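Local structure of ABC transporter, solute-binding protein (6LKK) at residues A[139-144]-A[287-292]; A[143-148]-A[280-285]; A[19-22]-A[28-31]; A[51-56]-A[228-233]; A[174-177]-A[181-184]. The protein binds glucose 6-phosphate as an extracellular sensor for a two-component system, and has the fold of an ABC-transporter solute-binding lipoprotein. One frame throughout, in Å; residues are numbered along the deposited sequence.

Contact 1 of 5, residues A[139-144]-A[287-292]; sequences TGYQHM and HKFLEM. With G6P (6-O-phosphono-alpha-D-glucopyranose), chain B.
Phosphate oxygen O3P of G6P is gripped twice by T139. The backbone N of T139 donates to O3P at 3.0 Å, and T139 OG1 donates to the same O3P at 2.8 Å. OG1 lies beside its own backbone N (chi1 -57°), which lets both groups face one oxygen. T139 OG1 also accepts a bond from the sugar hydroxyl O1 of G6P at 3.0 Å, so one side chain ties phosphate to sugar. Away from the ligand the helix packs on helix 286-293, and the two segments cross at 67°. Y141 and F289 form an offset edge-to-face pair. The edge of F289 is turned to the face of Y141, with centroids 5.5 Å apart and planes at 80°. L290 CD2 sits at the rim of the Y141 ring, 4.0 Å from Y141 CD1. F289 reaches on to M144, whose backbone O lies at the ring edge, 3.6 Å from F289 CZ. T138 N also bonds the ligand, so G6P meets the first turn of helix 138-151. Its N-terminal dipole probably favours the phosphate. This is an anion site at a helix N terminus, within a solute-binding pocket.

Contact 2 of 5, residues A[143-148]-A[280-285]; sequences HMRAIY and KLPDIP
The guanidinium of R145 is the flat group here, and segment 280-285 curves round it. L281 CD2 lies over one face, 4.2 Å above the plane and shifted toward the rim. The carbonyl oxygen of P282 is at the edge, near the plane. R145 NH2 points at P282 O in a nearly straight line (N-H...O 170°), but the distance of 3.4 Å makes this a weak hydrogen bond. P282 itself is poorly ordered. I284 comes obliquely, and its CG2 branch is the part turned to the guanidinium. The approach of I284 CG2 to R145 NH2 is too short to be trusted in detail. R145 and I284 run antiparallel alongside each other. R145 gets there by bending: after chi1 of -72° the chain turns at chi2 and again at chi3 (71°). F289 of helix 286-293 adds a cation-pi contact to the same guanidinium and also packs on I284. K280 ties the start of segment 280-285 to the C-terminal end of helix 138-151 and the residue after it, through its NZ to M150 O and its O to H152 NE2. The charge of R145 has no ion pair within segment 280-285; D283 OD1 is 6.7 Å from R145 NH1. The contact therefore rests on one weak carbonyl bond and on apolar groups round a cation. It is a modest surface join, in which the arginine is probably placed by packing and the cation-pi contact more than by the weak bond.

Contact 3 of 5, residues A[19-22]-A[28-31]; sequences NEFE and KIEI
E22 OE2 takes two strong bonds from K28 and I29. K28 NZ is 2.7 Å from E22 OE2, a salt bridge on the syn lone pair. The backbone N of I29 reaches E22 OE2 at 2.8 Å with an angle of 171°, on the anti side and 27° out of the carboxylate plane. K28 curls back to make its bond, turning at chi2 (84°) and chi4. Its NZ also donates to I29 O at 3.0 Å, from above the carbonyl plane. R15 joins the cluster, with NH2 in a salt bridge to E22 OE2 and NH1 bonded to I29 O. The carboxylate is thus probably held ionised. Beside this polar knot, I29 CD1 touches F21 CD2 at 3.4 Å, and the two side chains cross at about a right angle. The contact packs helix 11-25 on strand 28-33 within the beta-alpha-beta unit that starts with strand 2-7. Strand 28-33 runs parallel to strand 2-7, while F21 meets Y236 of helix 230-237 edge-to-face.

Contact 4 of 5, residues A[51-56]-A[228-233]; sequences RGDVFM and PKRKKL
D53 and R230 bring the two backbones together, with their CA atoms 6.6 Å apart. D53 is the last residue before strand 54-56, and its psi of -31° gives way to an extended backbone at V54. On the other side K229 is the N-cap residue, and R230 begins helix 230-237. The CB atoms of D53, V54, R230 and L233 all point into the contact. R230 CG lies between its backbone N and carbonyl carbon (chi1 66°), and from there the chain runs straight out to NE across D53. The two side chains cross at about a right angle, and the carboxylate and guanidinium planes are 82° apart. R230 NH1 is 3.3 Å from D53 O, a weak and bent bond; its better acceptor is V221 O. D53 OD1 is 3.8 Å from R230 NH1. That is a long ion pair: OD1 sits far from the plane of the guanidinium, and the attraction is between charges alone. D53 OD1 is bonded instead to H227 N and N223 ND2, which fix the carboxylate. Next to this polar pair, V54 CG2 packs on R230 CB at 3.8 Å and faces L233 CD2 at 4.2 Å. Strand 54-56 runs parallel to strand 2-7 and antiparallel to strand 213-221. Helix 230-237 lies against this part of the sheet, with L233 touching L3 of strand 2-7 and F21 of helix 11-25.

Contact 5 of 5, residues A[174-177]-A[181-184]; sequences IEDV and KYYA
D176 and Y182 run alongside each other in one direction, at the turn that ends the helix of a beta-alpha-beta crossover. Helix 170-178 links strands 165-167 and 184-188, which flank strand 129-132 in parallel. D176 CB sits at the edge of the Y182 ring, 3.5 Å from Y182 CD2. The carboxylate and the ring planes are turned 37° apart. K181 follows D176 in the same direction. K181 CG lies 4.0 Å above one face of the Y182 ring, toward its rim. D176 is thus bordered by an aromatic edge and an aliphatic chain. K181 NZ stays 4.1 Å from D176 OD2, beyond a salt bridge, so the opposite charges only lie near each other. V177 faces the start of the next strand. With CG1 anti to the backbone N (chi1 172°), CG2 falls beside that N. V177 CG2 touches both Y182 CB and A184 C, 3.5 Å from A184 C. V103 of strand 92-105 also touches V177, and Y182 rests on M165 and L167. The turn is closed through one carbonyl: D176 O accepts a weak bond from Y182 N and a short one from K181 N, at 2.7 Å and nearly along the C=O axis.

Overall arrangement
From the N terminus, contact 3 comes first. It closes a short loop between helix 11-25 and strand 28-33 before any other contact opens. Contact 4 opens next, at residues 51-56, and closes far along the chain at 228-233. It packs against contact 3 through F21 and L233, so helices 11-25 and 230-237 share one side of the sheet. Contacts 1 and 2 open inside that span on helix 138-151 and close after it, so both cross contact 4. They touch each other and tie the C-terminal loop and helix 286-293 to helix 138-151. Contact 5 is a local turn nested inside contacts 1, 2 and 4. Contacts 1 and 3 lie on opposite sides of the chain's centre.

Contact 1 of 5, residues A[139-144]-A[287-292]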
# COMPACT_ATOMS: atom_id res chain seq x y z
N THR A 139 1.28 -4.53 -3.26
CA THR A 139 2.07 -3.72 -4.17
C THR A 139 2.26 -4.41 -5.51
O THR A 139 2.05 -3.80 -6.56
CB THR A 139 3.42 -3.40 -3.53
OG1 THR A 139 3.20 -2.73 -2.28
CG2 THR A 139 4.25 -2.49 -4.43
N GLY A 140 2.65 -5.69 -5.49
CA GLY A 140 2.79 -6.41 -6.74
C GLY A 140 1.49 -6.51 -7.51
O GLY A 140 1.44 -6.29 -8.72
N TYR A 141 0.40 -6.84 -6.80
CA TYR A 141 -0.91 -6.92 -7.43
C TYR A 141 -1.30 -5.60 -8.08
O TYR A 141 -1.72 -5.56 -9.24
CB TYR A 141 -1.95 -7.35 -6.40
CG TYR A 141 -3.36 -7.40 -6.93
CD1 TYR A 141 -3.83 -8.51 -7.61
CD2 TYR A 141 -4.23 -6.33 -6.74
CE1 TYR A 141 -5.12 -8.56 -8.10
CE2 TYR A 141 -5.53 -6.37 -7.23
CZ TYR A 141 -5.97 -7.48 -7.91
OH TYR A 141 -7.25 -7.52 -8.38
N GLN A 142 -1.16 -4.49 -7.34
CA GLN A 142 -1.58 -3.20 -7.87
C GLN A 142 -0.76 -2.80 -9.08
O GLN A 142 -1.29 -2.22 -10.04
CB GLN A 142 -1.49 -2.14 -6.77
CG GLN A 142 -2.54 -2.29 -5.68
CD GLN A 142 -3.95 -2.03 -6.18
OE1 GLN A 142 -4.64 -2.94 -6.64
NE2 GLN A 142 -4.40 -0.78 -6.08
N HIS A 143 0.54 -3.09 -9.07
CA HIS A 143 1.38 -2.80 -10.23
C HIS A 143 0.95 -3.61 -11.45
O HIS A 143 0.93 -3.10 -12.57
CB HIS A 143 2.84 -3.06 -9.91
CG HIS A 143 3.53 -1.90 -9.26
ND1 HIS A 143 3.92 -0.78 -9.96
CD2 HIS A 143 3.91 -1.69 -7.97
CE1 HIS A 143 4.52 0.07 -9.13
NE2 HIS A 143 4.52 -0.46 -7.93
N MET A 144 0.62 -4.89 -11.25
CA MET A 144 0.18 -5.71 -12.37
C MET A 144 -1.13 -5.18 -12.94
O MET A 144 -1.33 -5.18 -14.16
CB MET A 144 0.04 -7.17 -11.96
CG MET A 144 1.34 -7.89 -11.62
SD MET A 144 2.70 -7.66 -12.79
CE MET A 144 3.57 -6.28 -12.04
N HIS A 287 -9.25 -12.54 -7.27
CA HIS A 287 -8.81 -13.85 -7.72
C HIS A 287 -8.96 -14.02 -9.22
O HIS A 287 -8.18 -14.75 -9.85
CB HIS A 287 -9.58 -14.95 -6.99
CG HIS A 287 -11.03 -15.01 -7.37
ND1 HIS A 287 -11.98 -14.19 -6.80
CD2 HIS A 287 -11.69 -15.80 -8.25
CE1 HIS A 287 -13.16 -14.47 -7.32
NE2 HIS A 287 -13.01 -15.44 -8.20
N LYS A 288 -9.95 -13.35 -9.83
CA LYS A 288 -10.14 -13.48 -11.27
C LYS A 288 -9.03 -12.78 -12.04
O LYS A 288 -8.56 -13.29 -13.06
CB LYS A 288 -11.51 -12.94 -11.67
CG LYS A 288 -12.68 -13.80 -11.19
CD LYS A 288 -14.01 -13.36 -11.80
CE LYS A 288 -15.12 -14.38 -11.54
NZ LYS A 288 -16.07 -13.93 -10.48
N PHE A 289 -8.59 -11.61 -11.56
CA PHE A 289 -7.49 -10.93 -12.23
C PHE A 289 -6.22 -11.76 -12.18
O PHE A 289 -5.50 -11.88 -13.18
CB PHE A 289 -7.23 -9.56 -11.60
CG PHE A 289 -6.10 -8.82 -12.24
CD1 PHE A 289 -6.28 -8.14 -13.43
CD2 PHE A 289 -4.84 -8.82 -11.66
CE1 PHE A 289 -5.23 -7.47 -14.03
CE2 PHE A 289 -3.79 -8.14 -12.25
CZ PHE A 289 -3.98 -7.47 -13.44
N LEU A 290 -5.91 -12.36 -11.03
CA LEU A 290 -4.72 -13.19 -10.92
C LEU A 290 -4.82 -14.40 -11.85
O LEU A 290 -3.82 -14.82 -12.44
CB LEU A 290 -4.51 -13.63 -9.48
CG LEU A 290 -4.08 -12.50 -8.53
CD1 LEU A 290 -4.23 -12.93 -7.08
CD2 LEU A 290 -2.64 -12.09 -8.82
N GLU A 291 -6.02 -14.96 -11.99
CA GLU A 291 -6.22 -16.04 -12.96
C GLU A 291 -6.00 -15.54 -14.38
O GLU A 291 -5.46 -16.26 -15.22
CB GLU A 291 -7.63 -16.62 -12.81
CG GLU A 291 -7.98 -17.67 -13.84
CD GLU A 291 -9.28 -18.38 -13.53
OE1 GLU A 291 -9.50 -19.49 -14.07
OE2 GLU A 291 -10.09 -17.84 -12.75
N MET A 292 -6.41 -14.30 -14.66
CA MET A 292 -6.30 -13.76 -16.01
C MET A 292 -4.84 -13.62 -16.43
O MET A 292 -4.50 -13.86 -17.60
CB MET A 292 -7.00 -12.40 -16.06
CG MET A 292 -7.03 -11.76 -17.44
SD MET A 292 -7.93 -10.19 -17.44
CE MET A 292 -9.51 -10.69 -16.76
C1 G6P B . 0.74 -1.40 -0.55
C2 G6P B . -0.20 -0.56 0.35
C3 G6P B . 0.27 -0.39 1.75
C4 G6P B . 0.93 -1.60 2.24
C5 G6P B . 2.22 -1.80 1.47
C6 G6P B . 2.85 -3.11 1.83
O1 G6P B . 1.02 -0.71 -1.73
O2 G6P B . -0.39 0.75 -0.23
O3 G6P B . -0.92 -0.10 2.61
O4 G6P B . 1.24 -1.47 3.64
O5 G6P B . 2.03 -1.81 0.00
O6 G6P B . 1.94 -4.15 1.56
P G6P B . 2.44 -5.49 0.65
O1P G6P B . 1.29 -6.48 0.63
O2P G6P B . 3.68 -6.13 1.31
O3P G6P B . 2.76 -5.06 -0.73

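Contact 2 of 5, residues A[143-148]-A[280-285]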
# COMPACT_ATOMS: atom_id res chain seq x y z
N HIS A 143 0.54 -3.09 -9.07
CA HIS A 143 1.38 -2.80 -10.23
C HIS A 143 0.95 -3.61 -11.45
O HIS A 143 0.93 -3.10 -12.57
CB HIS A 143 2.84 -3.06 -9.91
CG HIS A 143 3.53 -1.90 -9.26
ND1 HIS A 143 3.92 -0.78 -9.96
CD2 HIS A 143 3.91 -1.69 -7.97
CE1 HIS A 143 4.52 0.07 -9.13
NE2 HIS A 143 4.52 -0.46 -7.93
N MET A 144 0.62 -4.89 -11.25
CA MET A 144 0.18 -5.71 -12.37
C MET A 144 -1.13 -5.18 -12.94
O MET A 144 -1.33 -5.18 -14.16
CB MET A 144 0.04 -7.17 -11.96
CG MET A 144 1.34 -7.89 -11.62
SD MET A 144 2.70 -7.66 -12.79
CE MET A 144 3.57 -6.28 -12.04
N ARG A 145 -2.03 -4.71 -12.07
CA ARG A 145 -3.24 -4.05 -12.55
C ARG A 145 -2.90 -2.78 -13.32
O ARG A 145 -3.53 -2.48 -14.35
CB ARG A 145 -4.17 -3.72 -11.38
CG ARG A 145 -4.86 -4.93 -10.76
CD ARG A 145 -6.30 -4.62 -10.38
NE ARG A 145 -7.15 -4.47 -11.57
CZ ARG A 145 -8.45 -4.21 -11.53
NH1 ARG A 145 -9.07 -4.07 -10.37
NH2 ARG A 145 -9.13 -4.09 -12.66
N ALA A 146 -1.91 -2.01 -12.85
CA ALA A 146 -1.52 -0.79 -13.56
C ALA A 146 -1.01 -1.11 -14.96
O ALA A 146 -1.35 -0.41 -15.92
CB ALA A 146 -0.46 -0.04 -12.76
N ILE A 147 -0.20 -2.16 -15.08
CA ILE A 147 0.33 -2.54 -16.39
C ILE A 147 -0.80 -3.05 -17.29
O ILE A 147 -0.86 -2.71 -18.48
CB ILE A 147 1.45 -3.58 -16.21
CG1 ILE A 147 2.64 -2.93 -15.51
CG2 ILE A 147 1.87 -4.17 -17.56
CD1 ILE A 147 3.73 -3.90 -15.12
N TYR A 148 -1.70 -3.86 -16.74
CA TYR A 148 -2.83 -4.34 -17.53
C TYR A 148 -3.72 -3.18 -17.97
O TYR A 148 -4.28 -3.21 -19.07
CB TYR A 148 -3.65 -5.35 -16.73
CG TYR A 148 -4.84 -5.87 -17.50
CD1 TYR A 148 -4.69 -6.83 -18.48
CD2 TYR A 148 -6.12 -5.38 -17.24
CE1 TYR A 148 -5.77 -7.30 -19.20
CE2 TYR A 148 -7.21 -5.85 -17.95
CZ TYR A 148 -7.03 -6.80 -18.93
OH TYR A 148 -8.11 -7.28 -19.64
N LYS A 280 -10.65 3.32 -16.28
CA LYS A 280 -9.76 2.31 -16.83
C LYS A 280 -9.60 1.10 -15.91
O LYS A 280 -8.91 0.15 -16.28
CB LYS A 280 -8.38 2.90 -17.13
CG LYS A 280 -8.34 3.88 -18.30
CD LYS A 280 -6.91 4.30 -18.63
CE LYS A 280 -6.26 3.33 -19.61
NZ LYS A 280 -4.82 3.64 -19.85
N LEU A 281 -10.22 1.13 -14.73
CA LEU A 281 -10.08 0.07 -13.73
C LEU A 281 -11.47 -0.42 -13.36
O LEU A 281 -12.03 -0.02 -12.32
CB LEU A 281 -9.32 0.57 -12.50
CG LEU A 281 -7.88 1.01 -12.76
CD1 LEU A 281 -7.40 1.87 -11.60
CD2 LEU A 281 -7.00 -0.21 -12.96
N PRO A 282 -12.07 -1.28 -14.17
CA PRO A 282 -13.42 -1.76 -13.89
C PRO A 282 -13.42 -2.83 -12.80
O PRO A 282 -12.38 -3.19 -12.25
CB PRO A 282 -13.87 -2.32 -15.24
CG PRO A 282 -12.61 -2.87 -15.82
CD PRO A 282 -11.51 -1.91 -15.38
N ASP A 283 -14.61 -3.34 -12.50
CA ASP A 283 -14.76 -4.41 -11.53
C ASP A 283 -14.23 -5.72 -12.11
O ASP A 283 -14.68 -6.16 -13.17
CB ASP A 283 -16.22 -4.56 -11.12
CG ASP A 283 -16.57 -3.80 -9.85
OD1 ASP A 283 -15.65 -3.30 -9.16
OD2 ASP A 283 -17.78 -3.69 -9.55
N ILE A 284 -13.27 -6.32 -11.41
CA ILE A 284 -12.83 -7.68 -11.70
C ILE A 284 -12.24 -8.24 -10.41
O ILE A 284 -11.21 -7.73 -9.94
CB ILE A 284 -11.83 -7.74 -12.87
CG1 ILE A 284 -10.93 -8.96 -12.73
CG2 ILE A 284 -11.01 -6.45 -12.96
CD1 ILE A 284 -10.14 -9.26 -13.96
N PRO A 285 -12.87 -9.24 -9.79
CA PRO A 285 -12.43 -9.69 -8.47
C PRO A 285 -10.94 -9.99 -8.40
O PRO A 285 -10.30 -10.30 -9.41
CB PRO A 285 -13.27 -10.95 -8.23
CG PRO A 285 -14.54 -10.66 -8.95
CD PRO A 285 -14.14 -9.88 -10.18

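Contact 3 of 5, residues A[19-22]-A[28-31]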
# COMPACT_ATOMS: atom_id res chain seq x y z
N ASN A 19 2.34 4.04 19.23
CA ASN A 19 2.89 4.33 20.55
C ASN A 19 2.18 5.52 21.18
O ASN A 19 1.93 5.52 22.39
CB ASN A 19 4.39 4.59 20.46
CG ASN A 19 5.19 3.33 20.24
OD1 ASN A 19 4.68 2.22 20.38
ND2 ASN A 19 6.47 3.49 19.91
N GLU A 20 1.87 6.54 20.39
CA GLU A 20 1.14 7.68 20.94
C GLU A 20 -0.27 7.29 21.36
O GLU A 20 -0.82 7.86 22.30
CB GLU A 20 1.10 8.83 19.93
CG GLU A 20 0.36 10.07 20.45
CD GLU A 20 0.85 10.52 21.81
OE1 GLU A 20 2.08 10.67 21.98
OE2 GLU A 20 0.01 10.71 22.71
N PHE A 21 -0.87 6.31 20.67
CA PHE A 21 -2.16 5.79 21.12
C PHE A 21 -2.01 5.06 22.45
O PHE A 21 -2.85 5.22 23.34
CB PHE A 21 -2.75 4.86 20.06
CG PHE A 21 -4.12 4.34 20.42
CD1 PHE A 21 -5.26 5.06 20.09
CD2 PHE A 21 -4.26 3.14 21.09
CE1 PHE A 21 -6.51 4.58 20.42
CE2 PHE A 21 -5.52 2.66 21.42
CZ PHE A 21 -6.64 3.38 21.08
N GLU A 22 -0.96 4.25 22.59
CA GLU A 22 -0.65 3.66 23.89
C GLU A 22 -0.53 4.74 24.96
O GLU A 22 -1.07 4.61 26.06
CB GLU A 22 0.65 2.86 23.81
CG GLU A 22 0.66 1.71 22.81
CD GLU A 22 1.89 0.83 22.96
OE1 GLU A 22 2.87 1.29 23.57
OE2 GLU A 22 1.86 -0.32 22.47
N LYS A 28 -1.83 -1.41 25.36
CA LYS A 28 -0.66 -1.96 24.68
C LYS A 28 -1.08 -2.49 23.31
O LYS A 28 -2.03 -3.27 23.21
CB LYS A 28 -0.01 -3.07 25.50
CG LYS A 28 1.26 -3.65 24.88
CD LYS A 28 2.49 -2.81 25.20
CE LYS A 28 3.64 -3.11 24.25
NZ LYS A 28 3.46 -2.47 22.91
N ILE A 29 -0.36 -2.07 22.27
CA ILE A 29 -0.63 -2.50 20.90
C ILE A 29 0.54 -3.34 20.42
O ILE A 29 1.69 -2.91 20.47
CB ILE A 29 -0.86 -1.29 19.97
CG1 ILE A 29 -2.14 -0.57 20.36
CG2 ILE A 29 -0.93 -1.75 18.51
CD1 ILE A 29 -2.34 0.74 19.65
N GLU A 30 0.23 -4.54 19.94
CA GLU A 30 1.19 -5.40 19.26
C GLU A 30 0.81 -5.47 17.79
O GLU A 30 -0.37 -5.51 17.44
CB GLU A 30 1.21 -6.80 19.88
CG GLU A 30 1.65 -6.82 21.34
CD GLU A 30 1.77 -8.22 21.91
OE1 GLU A 30 1.18 -9.15 21.33
OE2 GLU A 30 2.45 -8.38 22.95
N ILE A 31 1.83 -5.48 16.92
CA ILE A 31 1.62 -5.49 15.48
C ILE A 31 2.05 -6.84 14.94
O ILE A 31 3.10 -7.37 15.30
CB ILE A 31 2.40 -4.37 14.77
CG1 ILE A 31 2.14 -3.01 15.43
CG2 ILE A 31 2.01 -4.33 13.29
CD1 ILE A 31 3.06 -1.91 14.93

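Contact 4 of 5, residues A[51-56]-A[228-233]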
# COMPACT_ATOMS: atom_id res chain seq x y z
N ARG A 51 -7.56 -14.47 17.44
CA ARG A 51 -7.35 -13.43 16.45
C ARG A 51 -7.11 -12.07 17.10
O ARG A 51 -7.52 -11.80 18.23
CB ARG A 51 -8.56 -13.33 15.52
CG ARG A 51 -8.68 -14.46 14.54
CD ARG A 51 -9.92 -14.29 13.70
NE ARG A 51 -10.05 -15.35 12.70
CZ ARG A 51 -11.05 -15.43 11.83
NH1 ARG A 51 -12.02 -14.52 11.83
NH2 ARG A 51 -11.09 -16.43 10.96
N GLY A 52 -6.43 -11.21 16.35
CA GLY A 52 -6.30 -9.82 16.71
C GLY A 52 -7.58 -9.05 16.41
O GLY A 52 -8.62 -9.62 16.06
N ASP A 53 -7.48 -7.73 16.52
CA ASP A 53 -8.66 -6.88 16.57
C ASP A 53 -8.80 -5.93 15.39
O ASP A 53 -9.94 -5.61 15.03
CB ASP A 53 -8.64 -6.06 17.87
CG ASP A 53 -8.96 -6.90 19.08
OD1 ASP A 53 -10.15 -7.26 19.26
OD2 ASP A 53 -8.03 -7.23 19.84
N VAL A 54 -7.71 -5.46 14.80
CA VAL A 54 -7.77 -4.46 13.74
C VAL A 54 -6.80 -4.84 12.64
O VAL A 54 -5.69 -5.33 12.91
CB VAL A 54 -7.46 -3.05 14.29
CG1 VAL A 54 -7.41 -2.03 13.15
CG2 VAL A 54 -8.49 -2.64 15.32
N PHE A 55 -7.21 -4.62 11.40
CA PHE A 55 -6.36 -4.77 10.23
C PHE A 55 -6.22 -3.39 9.59
O PHE A 55 -7.23 -2.75 9.28
CB PHE A 55 -6.96 -5.77 9.23
CG PHE A 55 -5.97 -6.33 8.25
CD1 PHE A 55 -5.34 -5.52 7.33
CD2 PHE A 55 -5.69 -7.68 8.25
CE1 PHE A 55 -4.44 -6.04 6.42
CE2 PHE A 55 -4.79 -8.21 7.35
CZ PHE A 55 -4.16 -7.39 6.43
N MET A 56 -4.99 -2.92 9.42
CA MET A 56 -4.76 -1.61 8.82
C MET A 56 -3.68 -1.72 7.75
O MET A 56 -2.63 -2.32 7.97
CB MET A 56 -4.37 -0.57 9.88
CG MET A 56 -2.99 -0.75 10.50
SD MET A 56 -2.66 0.48 11.78
CE MET A 56 -2.45 1.98 10.81
N PRO A 228 -12.36 -3.79 23.59
CA PRO A 228 -13.36 -2.71 23.52
C PRO A 228 -12.81 -1.37 23.06
O PRO A 228 -13.60 -0.48 22.72
CB PRO A 228 -13.90 -2.63 24.95
CG PRO A 228 -12.85 -3.24 25.80
CD PRO A 228 -12.17 -4.28 24.97
N LYS A 229 -11.49 -1.19 23.02
CA LYS A 229 -10.89 0.07 22.59
C LYS A 229 -10.57 0.10 21.10
O LYS A 229 -9.98 1.07 20.63
CB LYS A 229 -9.62 0.35 23.39
CG LYS A 229 -9.89 0.88 24.79
CD LYS A 229 -10.22 2.36 24.74
CE LYS A 229 -11.01 2.82 25.96
NZ LYS A 229 -11.68 4.12 25.68
N ARG A 230 -10.95 -0.93 20.34
CA ARG A 230 -10.54 -0.98 18.94
C ARG A 230 -11.28 0.05 18.10
O ARG A 230 -10.71 0.56 17.13
CB ARG A 230 -10.74 -2.39 18.37
CG ARG A 230 -12.17 -2.87 18.25
CD ARG A 230 -12.16 -4.28 17.68
NE ARG A 230 -13.49 -4.81 17.40
CZ ARG A 230 -13.71 -5.99 16.83
NH1 ARG A 230 -12.68 -6.76 16.49
NH2 ARG A 230 -14.94 -6.41 16.60
N LYS A 231 -12.52 0.37 18.44
CA LYS A 231 -13.21 1.43 17.70
C LYS A 231 -12.60 2.79 18.00
O LYS A 231 -12.55 3.66 17.12
CB LYS A 231 -14.70 1.41 18.01
CG LYS A 231 -15.43 0.32 17.26
CD LYS A 231 -16.91 0.26 17.58
CE LYS A 231 -17.56 -0.89 16.82
NZ LYS A 231 -19.01 -1.05 17.13
N LYS A 232 -12.12 3.00 19.23
CA LYS A 232 -11.38 4.23 19.52
C LYS A 232 -10.10 4.29 18.70
O LYS A 232 -9.70 5.37 18.24
CB LYS A 232 -11.07 4.32 21.02
CG LYS A 232 -10.14 5.47 21.42
CD LYS A 232 -10.73 6.84 21.11
CE LYS A 232 -9.69 7.74 20.46
NZ LYS A 232 -10.24 9.08 20.11
N LEU A 233 -9.45 3.14 18.48
CA LEU A 233 -8.23 3.13 17.67
C LEU A 233 -8.53 3.52 16.23
O LEU A 233 -7.81 4.32 15.63
CB LEU A 233 -7.56 1.75 17.74
CG LEU A 233 -6.31 1.59 16.87
CD1 LEU A 233 -5.23 2.59 17.27
CD2 LEU A 233 -5.77 0.17 16.97

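Contact 5 of 5, residues A[174-177]-A[181-184]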
# COMPACT_ATOMS: atom_id res chain seq x y z
N ILE A 174 12.55 -2.40 -2.59
CA ILE A 174 13.22 -1.12 -2.36
C ILE A 174 14.59 -1.35 -1.73
O ILE A 174 15.56 -0.65 -2.06
CB ILE A 174 12.36 -0.18 -1.49
CG1 ILE A 174 13.05 1.17 -1.30
CG2 ILE A 174 12.07 -0.80 -0.13
CD1 ILE A 174 13.35 1.92 -2.59
N GLU A 175 14.71 -2.32 -0.82
CA GLU A 175 16.00 -2.58 -0.20
C GLU A 175 17.05 -2.92 -1.25
O GLU A 175 18.15 -2.35 -1.25
CB GLU A 175 15.89 -3.72 0.82
CG GLU A 175 17.23 -4.05 1.48
CD GLU A 175 17.16 -5.19 2.47
OE1 GLU A 175 16.07 -5.78 2.65
OE2 GLU A 175 18.21 -5.49 3.09
N ASP A 176 16.72 -3.83 -2.17
CA ASP A 176 17.71 -4.29 -3.14
C ASP A 176 17.96 -3.25 -4.22
O ASP A 176 19.08 -3.17 -4.74
CB ASP A 176 17.26 -5.62 -3.75
CG ASP A 176 17.45 -6.79 -2.80
OD1 ASP A 176 18.06 -6.60 -1.73
OD2 ASP A 176 16.99 -7.91 -3.12
N VAL A 177 16.95 -2.46 -4.58
CA VAL A 177 17.20 -1.33 -5.48
C VAL A 177 18.09 -0.31 -4.80
O VAL A 177 19.09 0.15 -5.37
CB VAL A 177 15.87 -0.71 -5.94
CG1 VAL A 177 16.12 0.58 -6.72
CG2 VAL A 177 15.10 -1.68 -6.82
N LYS A 181 21.45 -3.76 -5.99
CA LYS A 181 21.33 -5.08 -6.59
C LYS A 181 20.48 -5.06 -7.85
O LYS A 181 20.64 -5.92 -8.72
CB LYS A 181 20.75 -6.07 -5.57
CG LYS A 181 20.69 -7.50 -6.09
CD LYS A 181 20.13 -8.45 -5.04
CE LYS A 181 20.13 -9.88 -5.55
NZ LYS A 181 19.51 -10.82 -4.58
N TYR A 182 19.57 -4.09 -7.96
CA TYR A 182 18.74 -3.92 -9.14
C TYR A 182 18.77 -2.47 -9.58
O TYR A 182 18.94 -1.56 -8.76
CB TYR A 182 17.29 -4.35 -8.89
CG TYR A 182 17.12 -5.81 -8.54
CD1 TYR A 182 17.20 -6.79 -9.52
CD2 TYR A 182 16.88 -6.20 -7.23
CE1 TYR A 182 17.05 -8.13 -9.20
CE2 TYR A 182 16.73 -7.54 -6.90
CZ TYR A 182 16.81 -8.49 -7.89
OH TYR A 182 16.66 -9.82 -7.57
N TYR A 183 18.61 -2.26 -10.89
CA TYR A 183 18.55 -0.91 -11.42
C TYR A 183 17.26 -0.20 -11.05
O TYR A 183 17.24 1.02 -10.87
CB TYR A 183 18.71 -0.94 -12.94
CG TYR A 183 20.15 -1.03 -13.41
CD1 TYR A 183 21.00 -2.01 -12.92
CD2 TYR A 183 20.65 -0.13 -14.34
CE1 TYR A 183 22.31 -2.09 -13.34
CE2 TYR A 183 21.95 -0.20 -14.77
CZ TYR A 183 22.78 -1.19 -14.27
OH TYR A 183 24.09 -1.26 -14.70
N ALA A 184 16.16 -0.95 -10.93
CA ALA A 184 14.87 -0.34 -10.64
C ALA A 184 13.93 -1.41 -10.12
O ALA A 184 14.19 -2.61 -10.24
CB ALA A 184 14.29 0.35 -11.89